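Local coordinates for DNA ligase D 3'-phosphoesterase domain-containing protein (Methanocella paludicola, PDB 5DMP) that probably removes 3'-terminal phosphates and ribonucleotides from DNA ends during archaeal non-homologous end joining, as a metal-dependent phosphoesterase, at residues 70-82 / 152-166. Residues are numbered along the deposited sequence; the frame is centred on the assembly and turned at random.
Sequences GGGTVMVWDIGTY and APDSVLTGRTMDEIA. With EDO (1,2-ethanediol), chain B; EDO (1,2-ethanediol), chain C.
A C-terminal tail laid over the outer side of a curved antiparallel sheet is exemplified where residues 152-166 cross the strand that begins at G72, with T73, M75 and V76 meeting the tail. M75 is central: it points toward the tail and runs extended, CG anti to the backbone N (chi1 165°), until a bend at chi3 turns the methyl toward the start of helix 162-167. On the way SD passes 3.4 Å from P153 O, while CE meets M162 CE at 3.2 Å, tighter than usual for two carbons. I165 fills in beside them, CD1 against M75 CB and CG2 3.6 Å from T73 CG2; the sulfur of M162 rests on that same threonine methyl. Farther along, V156 N donates to V76 O over 3.0 Å, and L157 CD1 packs 3.7 Å from V76 CB. The V156-V76 hydrogen bond falls beside the classic beta bulge at which W77 and D78 both face I8. Through W77 the indole reaches the tail, its CD1 edge lying near P153 O. S155 OG accepts from T158 N, an ST motif, and is also hydrogen-bonded to E61, which ties the turn to the loop leading into strand 62-64. V74 points away from the tail, and its side chain comes within about 4 Å of the bound vanadate, so one strand serves both sides: a pocket wall within and, outside, a bed for a helix opened by the T161-E164 capping box.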
ATOM      1  N   GLY A  70     -16.469  -1.351  -0.921  1.00 47.70           N
ATOM      2  CA  GLY A  70     -15.703  -0.194  -0.487  1.00 44.85           C
ATOM      3  C   GLY A  70     -16.444   0.532   0.602  1.00 41.65           C
ATOM      4  O   GLY A  70     -15.979   1.592   1.019  1.00 50.28           O
ATOM      5  N   GLY A  71     -17.600  -0.022   1.038  1.00 39.06           N
ATOM      6  CA  GLY A  71     -18.512   0.524   2.093  1.00 39.42           C
ATOM      7  C   GLY A  71     -17.776   0.822   3.406  1.00 49.49           C
ATOM      8  O   GLY A  71     -16.923   0.013   3.825  1.00 45.45           O
ATOM      9  N   GLY A  72     -18.094   1.960   4.041  1.00 39.54           N
ATOM     10  CA  GLY A  72     -17.407   2.396   5.277  1.00 33.35           C
ATOM     11  C   GLY A  72     -16.637   3.715   5.102  1.00 32.84           C
ATOM     12  O   GLY A  72     -16.969   4.541   4.212  1.00 34.83           O
ATOM     13  N   THR A  73     -15.655   3.920   5.964  1.00 28.27           N
ATOM     14  CA  THR A  73     -14.925   5.207   6.023  1.00 30.48           C
ATOM     15  C   THR A  73     -13.568   4.973   5.420  1.00 30.21           C
ATOM     16  O   THR A  73     -12.933   4.001   5.730  1.00 28.69           O
ATOM     17  CB  THR A  73     -14.710   5.653   7.460  1.00 32.65           C
ATOM     18  OG1 THR A  73     -15.976   5.661   8.113  1.00 37.24           O
ATOM     19  CG2 THR A  73     -14.181   7.092   7.483  1.00 32.55           C
ATOM     20  N   VAL A  74     -13.143   5.893   4.560  1.00 27.91           N
ATOM     21  CA  VAL A  74     -11.885   5.785   3.851  1.00 25.21           C
ATOM     22  C   VAL A  74     -11.047   6.998   4.195  1.00 28.58           C
ATOM     23  O   VAL A  74     -11.500   8.149   4.022  1.00 30.60           O
ATOM     24  CB  VAL A  74     -12.109   5.779   2.334  1.00 27.48           C
ATOM     25  CG1 VAL A  74     -10.781   5.713   1.567  1.00 27.45           C
ATOM     26  CG2 VAL A  74     -13.050   4.608   1.972  1.00 30.10           C
ATOM     27  N   MET A  75      -9.846   6.733   4.684  1.00 25.94           N
ATOM     28  CA  MET A  75      -8.889   7.766   5.023  1.00 27.57           C
ATOM     29  C   MET A  75      -7.695   7.653   4.105  1.00 25.82           C
ATOM     30  O   MET A  75      -7.218   6.538   3.867  1.00 28.48           O
ATOM     31  CB  MET A  75      -8.395   7.527   6.467  1.00 27.59           C
ATOM     32  CG  MET A  75      -7.121   8.325   6.775  1.00 27.60           C
ATOM     33  SD  MET A  75      -6.360   7.879   8.361  1.00 30.80           S
ATOM     34  CE  MET A  75      -7.681   8.329   9.516  1.00 27.24           C
ATOM     35  N   VAL A  76      -7.151   8.767   3.627  1.00 26.67           N
ATOM     36  CA  VAL A  76      -5.918   8.702   2.854  1.00 25.49           C
ATOM     37  C   VAL A  76      -4.837   8.710   3.904  1.00 25.63           C
ATOM     38  O   VAL A  76      -4.529   9.734   4.524  1.00 25.78           O
ATOM     39  CB  VAL A  76      -5.755   9.873   1.834  1.00 25.63           C
ATOM     40  CG1 VAL A  76      -4.388   9.745   1.151  1.00 27.23           C
ATOM     41  CG2 VAL A  76      -6.882   9.721   0.779  1.00 23.27           C
ATOM     42  N   TRP A  77      -4.300   7.522   4.145  1.00 25.36           N
ATOM     43  CA  TRP A  77      -3.418   7.277   5.259  1.00 27.64           C
ATOM     44  C   TRP A  77      -1.954   7.613   4.930  1.00 25.71           C
ATOM     45  O   TRP A  77      -1.218   8.067   5.802  1.00 26.47           O
ATOM     46  CB  TRP A  77      -3.658   5.811   5.789  1.00 27.86           C
ATOM     47  CG  TRP A  77      -2.821   5.456   7.020  1.00 26.61           C
ATOM     48  CD1 TRP A  77      -3.200   5.564   8.357  1.00 27.69           C
ATOM     49  CD2 TRP A  77      -1.468   4.900   7.021  1.00 26.85           C
ATOM     50  NE1 TRP A  77      -2.145   5.072   9.175  1.00 28.88           N
ATOM     51  CE2 TRP A  77      -1.083   4.716   8.382  1.00 27.02           C
ATOM     52  CE3 TRP A  77      -0.552   4.576   6.002  1.00 26.99           C
ATOM     53  CZ2 TRP A  77       0.187   4.187   8.738  1.00 26.88           C
ATOM     54  CZ3 TRP A  77       0.719   4.040   6.340  1.00 28.19           C
ATOM     55  CH2 TRP A  77       1.064   3.872   7.734  1.00 29.26           C
ATOM     56  N   ASP A  78      -1.485   7.383   3.678  1.00 22.88           N
ATOM     57  CA  ASP A  78      -0.186   7.852   3.276  1.00 23.68           C
ATOM     58  C   ASP A  78      -0.258   8.032   1.769  1.00 24.43           C
ATOM     59  O   ASP A  78      -1.098   7.401   1.113  1.00 23.98           O
ATOM     60  CB  ASP A  78       0.935   6.809   3.560  1.00 27.23           C
ATOM     61  CG  ASP A  78       2.319   7.408   3.460  1.00 27.55           C
ATOM     62  OD1 ASP A  78       2.457   8.667   3.461  1.00 30.51           O
ATOM     63  OD2 ASP A  78       3.376   6.674   3.373  1.00 29.53           O
ATOM     64  N   ILE A  79       0.533   8.935   1.228  1.00 26.82           N
ATOM     65  CA  ILE A  79       0.493   9.161  -0.226  1.00 27.12           C
ATOM     66  C   ILE A  79       1.875   9.711  -0.646  1.00 26.98           C
ATOM     67  O   ILE A  79       2.646  10.305   0.147  1.00 27.42           O
ATOM     68  CB  ILE A  79      -0.669  10.130  -0.612  1.00 27.26           C
ATOM     69  CG1 ILE A  79      -0.955  10.047  -2.130  1.00 29.02           C
ATOM     70  CG2 ILE A  79      -0.285  11.573  -0.151  1.00 28.01           C
ATOM     71  CD1 ILE A  79      -2.317  10.647  -2.513  1.00 28.06           C
ATOM     72  N   GLY A  80       2.242   9.468  -1.886  1.00 25.88           N
ATOM     73  CA  GLY A  80       3.483  10.010  -2.432  1.00 28.65           C
ATOM     74  C   GLY A  80       3.672   9.339  -3.787  1.00 27.53           C
ATOM     75  O   GLY A  80       2.732   9.178  -4.561  1.00 28.66           O
ATOM     76  N   THR A  81       4.902   8.974  -4.058  1.00 26.11           N
ATOM     77  CA  THR A  81       5.260   8.361  -5.321  1.00 27.06           C
ATOM     78  C   THR A  81       6.146   7.156  -4.999  1.00 26.55           C
ATOM     79  O   THR A  81       6.362   6.856  -3.800  1.00 27.18           O
ATOM     80  CB  THR A  81       6.074   9.369  -6.216  1.00 31.62           C
ATOM     81  OG1 THR A  81       7.239   9.820  -5.522  1.00 31.04           O
ATOM     82  CG2 THR A  81       5.208  10.632  -6.558  1.00 37.26           C
ATOM     83  N   TYR A  82       6.623   6.439  -6.014  1.00 25.80           N
ATOM     84  CA  TYR A  82       7.566   5.349  -5.745  1.00 26.48           C
ATOM     85  C   TYR A  82       8.514   5.223  -6.907  1.00 29.75           C
ATOM     86  O   TYR A  82       8.240   5.763  -7.988  1.00 30.71           O
ATOM     87  CB  TYR A  82       6.768   4.015  -5.543  1.00 26.32           C
ATOM     88  CG  TYR A  82       6.138   3.472  -6.805  1.00 24.84           C
ATOM     89  CD1 TYR A  82       6.838   2.562  -7.608  1.00 29.71           C
ATOM     90  CD2 TYR A  82       4.816   3.834  -7.174  1.00 26.31           C
ATOM     91  CE1 TYR A  82       6.265   2.015  -8.749  1.00 34.06           C
ATOM     92  CE2 TYR A  82       4.243   3.314  -8.341  1.00 25.83           C
ATOM     93  CZ  TYR A  82       4.945   2.439  -9.110  1.00 31.88           C
ATOM     94  OH  TYR A  82       4.362   1.944 -10.231  1.00 34.11           O
ATOM     95  N   ALA A 152       1.141   6.759  13.852  1.00 37.29           N
ATOM     96  CA  ALA A 152       0.697   7.746  12.828  1.00 36.85           C
ATOM     97  C   ALA A 152      -0.602   7.316  12.233  1.00 34.74           C
ATOM     98  O   ALA A 152      -0.643   6.859  11.061  1.00 38.10           O
ATOM     99  CB  ALA A 152       1.776   7.945  11.765  1.00 36.08           C
ATOM    100  N   PRO A 153      -1.693   7.466  13.020  1.00 33.92           N
ATOM    101  CA  PRO A 153      -2.938   6.863  12.651  1.00 36.25           C
ATOM    102  C   PRO A 153      -3.808   7.726  11.766  1.00 33.84           C
ATOM    103  O   PRO A 153      -4.802   7.236  11.271  1.00 34.60           O
ATOM    104  CB  PRO A 153      -3.631   6.599  14.025  1.00 37.32           C
ATOM    105  CG  PRO A 153      -3.027   7.641  14.951  1.00 36.45           C
ATOM    106  CD  PRO A 153      -1.683   7.988  14.423  1.00 34.42           C
ATOM    107  N   ASP A 154      -3.443   9.003  11.560  1.00 33.07           N
ATOM    108  CA  ASP A 154      -4.407   9.965  11.010  1.00 31.75           C
ATOM    109  C   ASP A 154      -4.156  10.335   9.535  1.00 28.92           C
ATOM    110  O   ASP A 154      -3.120   9.982   8.967  1.00 29.25           O
ATOM    111  CB  ASP A 154      -4.575  11.233  11.910  1.00 32.10           C
ATOM    112  CG  ASP A 154      -4.983  10.850  13.332  1.00 41.85           C
ATOM    113  OD1 ASP A 154      -5.755   9.853  13.472  1.00 39.35           O
ATOM    114  OD2 ASP A 154      -4.444  11.478  14.292  1.00 41.31           O
ATOM    115  N   SER A 155      -5.112  11.057   8.965  1.00 27.33           N
ATOM    116  CA  SER A 155      -5.043  11.385   7.506  1.00 28.58           C
ATOM    117  C   SER A 155      -3.822  12.209   7.179  1.00 31.17           C
ATOM    118  O   SER A 155      -3.553  13.253   7.799  1.00 26.92           O
ATOM    119  CB  SER A 155      -6.333  12.103   7.041  1.00 26.11           C
ATOM    120  OG  SER A 155      -6.136  12.678   5.788  1.00 26.39           O
ATOM    121  N   VAL A 156      -3.106  11.757   6.156  1.00 28.65           N
ATOM    122  CA  VAL A 156      -1.965  12.505   5.604  1.00 30.18           C
ATOM    123  C   VAL A 156      -2.499  13.731   4.853  1.00 31.66           C
ATOM    124  O   VAL A 156      -1.780  14.728   4.698  1.00 31.07           O
ATOM    125  CB  VAL A 156      -1.099  11.537   4.729  1.00 34.33           C
ATOM    126  CG1 VAL A 156      -1.697  11.263   3.367  1.00 29.61           C
ATOM    127  CG2 VAL A 156       0.300  12.009   4.615  1.00 38.87           C
ATOM    128  N   LEU A 157      -3.739  13.676   4.396  1.00 28.06           N
ATOM    129  CA  LEU A 157      -4.284  14.836   3.613  1.00 31.55           C
ATOM    130  C   LEU A 157      -4.856  15.944   4.523  1.00 34.97           C
ATOM    131  O   LEU A 157      -4.725  17.142   4.218  1.00 35.83           O
ATOM    132  CB  LEU A 157      -5.424  14.403   2.657  1.00 31.56           C
ATOM    133  CG  LEU A 157      -4.854  13.579   1.457  1.00 39.12           C
ATOM    134  CD1 LEU A 157      -5.981  13.307   0.476  1.00 40.72           C
ATOM    135  CD2 LEU A 157      -3.712  14.240   0.735  1.00 41.17           C
ATOM    136  N   THR A 158      -5.530  15.539   5.591  1.00 28.38           N
ATOM    137  CA  THR A 158      -6.257  16.522   6.397  1.00 29.55           C
ATOM    138  C   THR A 158      -5.898  16.511   7.873  1.00 29.54           C
ATOM    139  O   THR A 158      -6.367  17.373   8.651  1.00 29.18           O
ATOM    140  CB  THR A 158      -7.770  16.266   6.322  1.00 29.42           C
ATOM    141  OG1 THR A 158      -8.066  14.952   6.834  1.00 26.77           O
ATOM    142  CG2 THR A 158      -8.291  16.367   4.904  1.00 28.70           C
ATOM    143  N   GLY A 159      -5.145  15.519   8.312  1.00 27.28           N
ATOM    144  CA  GLY A 159      -4.846  15.330   9.739  1.00 28.74           C
ATOM    145  C   GLY A 159      -6.009  14.781  10.552  1.00 29.47           C
ATOM    146  O   GLY A 159      -5.847  14.542  11.744  1.00 28.83           O
ATOM    147  N   ARG A 160      -7.175  14.550   9.915  1.00 29.31           N
ATOM    148  CA  ARG A 160      -8.360  13.984  10.613  1.00 29.15           C
ATOM    149  C   ARG A 160      -8.187  12.574  11.113  1.00 30.68           C
ATOM    150  O   ARG A 160      -7.492  11.745  10.473  1.00 28.83           O
ATOM    151  CB  ARG A 160      -9.637  14.046   9.748  1.00 27.43           C
ATOM    152  CG  ARG A 160     -10.165  15.491   9.606  1.00 30.14           C
ATOM    153  CD  ARG A 160     -11.394  15.573   8.706  1.00 30.77           C
ATOM    154  NE  ARG A 160     -11.124  15.083   7.342  1.00 31.08           N
ATOM    155  CZ  ARG A 160     -12.060  14.906   6.415  1.00 34.47           C
ATOM    156  NH1 ARG A 160     -13.374  15.213   6.654  1.00 29.13           N
ATOM    157  NH2 ARG A 160     -11.680  14.412   5.245  1.00 31.15           N
ATOM    158  N   THR A 161      -8.904  12.251  12.201  1.00 29.30           N
ATOM    159  CA  THR A 161      -9.036  10.881  12.620  1.00 28.66           C
ATOM    160  C   THR A 161     -10.092  10.165  11.769  1.00 30.87           C
ATOM    161  O   THR A 161     -10.882  10.812  11.080  1.00 28.05           O
ATOM    162  CB  THR A 161      -9.508  10.756  14.077  1.00 31.21           C
ATOM    163  OG1 THR A 161     -10.837  11.341  14.175  1.00 29.78           O
ATOM    164  CG2 THR A 161      -8.522  11.435  15.035  1.00 32.12           C
ATOM    165  N   MET A 162     -10.141   8.825  11.889  1.00 30.75           N
ATOM    166  CA  MET A 162     -11.207   8.056  11.223  1.00 32.74           C
ATOM    167  C   MET A 162     -12.599   8.513  11.661  1.00 31.38           C
ATOM    168  O   MET A 162     -13.474   8.712  10.845  1.00 29.37           O
ATOM    169  CB  MET A 162     -10.979   6.525  11.395  1.00 33.12           C
ATOM    170  CG  MET A 162     -11.871   5.718  10.452  1.00 39.37           C
ATOM    171  SD  MET A 162     -11.079   5.715   8.777  1.00 45.03           S
ATOM    172  CE  MET A 162      -9.399   5.608   9.135  1.00 28.11           C
ATOM    173  N   ASP A 163     -12.786   8.773  12.950  1.00 32.57           N
ATOM    174  CA  ASP A 163     -14.136   9.191  13.389  1.00 36.98           C
ATOM    175  C   ASP A 163     -14.503  10.596  12.891  1.00 34.76           C
ATOM    176  O   ASP A 163     -15.645  10.843  12.515  1.00 37.28           O
ATOM    177  CB  ASP A 163     -14.228   9.132  14.921  1.00 39.97           C
ATOM    178  CG  ASP A 163     -15.640   9.500  15.428  1.00 61.20           C
ATOM    179  OD1 ASP A 163     -16.650   9.007  14.852  1.00 67.52           O
ATOM    180  OD2 ASP A 163     -15.753  10.308  16.385  1.00 69.16           O
ATOM    181  N   GLU A 164     -13.530  11.519  12.820  1.00 30.97           N
ATOM    182  CA  GLU A 164     -13.800  12.797  12.163  1.00 34.02           C
ATOM    183  C   GLU A 164     -14.202  12.703  10.700  1.00 36.18           C
ATOM    184  O   GLU A 164     -15.140  13.434  10.250  1.00 38.47           O
ATOM    185  CB  GLU A 164     -12.620  13.781  12.302  1.00 31.49           C
ATOM    186  CG  GLU A 164     -12.499  14.261  13.744  1.00 39.70           C
ATOM    187  CD  GLU A 164     -11.100  14.786  14.140  1.00 41.89           C
ATOM    188  OE1 GLU A 164     -10.105  14.602  13.409  1.00 33.92           O
ATOM    189  OE2 GLU A 164     -10.995  15.353  15.264  1.00 43.54           O
ATOM    190  N   ILE A 165     -13.534  11.800   9.951  1.00 32.00           N
ATOM    191  CA  ILE A 165     -13.916  11.594   8.544  1.00 31.66           C
ATOM    192  C   ILE A 165     -15.372  11.014   8.475  1.00 30.50           C
ATOM    193  O   ILE A 165     -16.191  11.519   7.730  1.00 35.56           O
ATOM    194  CB  ILE A 165     -12.912  10.667   7.778  1.00 28.26           C
ATOM    195  CG1 ILE A 165     -11.535  11.370   7.762  1.00 27.52           C
ATOM    196  CG2 ILE A 165     -13.370  10.366   6.336  1.00 27.94           C
ATOM    197  CD1 ILE A 165     -10.455  10.354   7.381  1.00 26.92           C
ATOM    198  N   ALA A 166     -15.650  10.007   9.286  1.00 30.96           N
ATOM    199  CA  ALA A 166     -17.008   9.349   9.327  1.00 35.71           C
ATOM    200  C   ALA A 166     -18.079  10.441   9.660  1.00 42.48           C
ATOM    201  O   ALA A 166     -19.095  10.527   8.978  1.00 42.28           O
ATOM    202  CB  ALA A 166     -17.024   8.196  10.335  1.00 37.69           C
TER
HETATM  203  C1  EDO B 201      -9.506   7.276  15.549  1.00 56.15           C
HETATM  204  O1  EDO B 201     -10.863   7.692  15.183  1.00 41.74           O
HETATM  205  C2  EDO B 201      -8.762   6.563  14.421  1.00 58.10           C
HETATM  206  O2  EDO B 201      -8.228   7.464  13.412  1.00 49.79           O
HETATM  207  C1  EDO C 202      -0.246  12.038   9.638  1.00 51.28           C
HETATM  208  O1  EDO C 202       0.557  12.658   8.610  1.00 54.37           O
HETATM  209  C2  EDO C 202      -1.232  13.069  10.162  1.00 44.30           C
HETATM  210  O2  EDO C 202      -1.138  14.187   9.278  1.00 52.08           O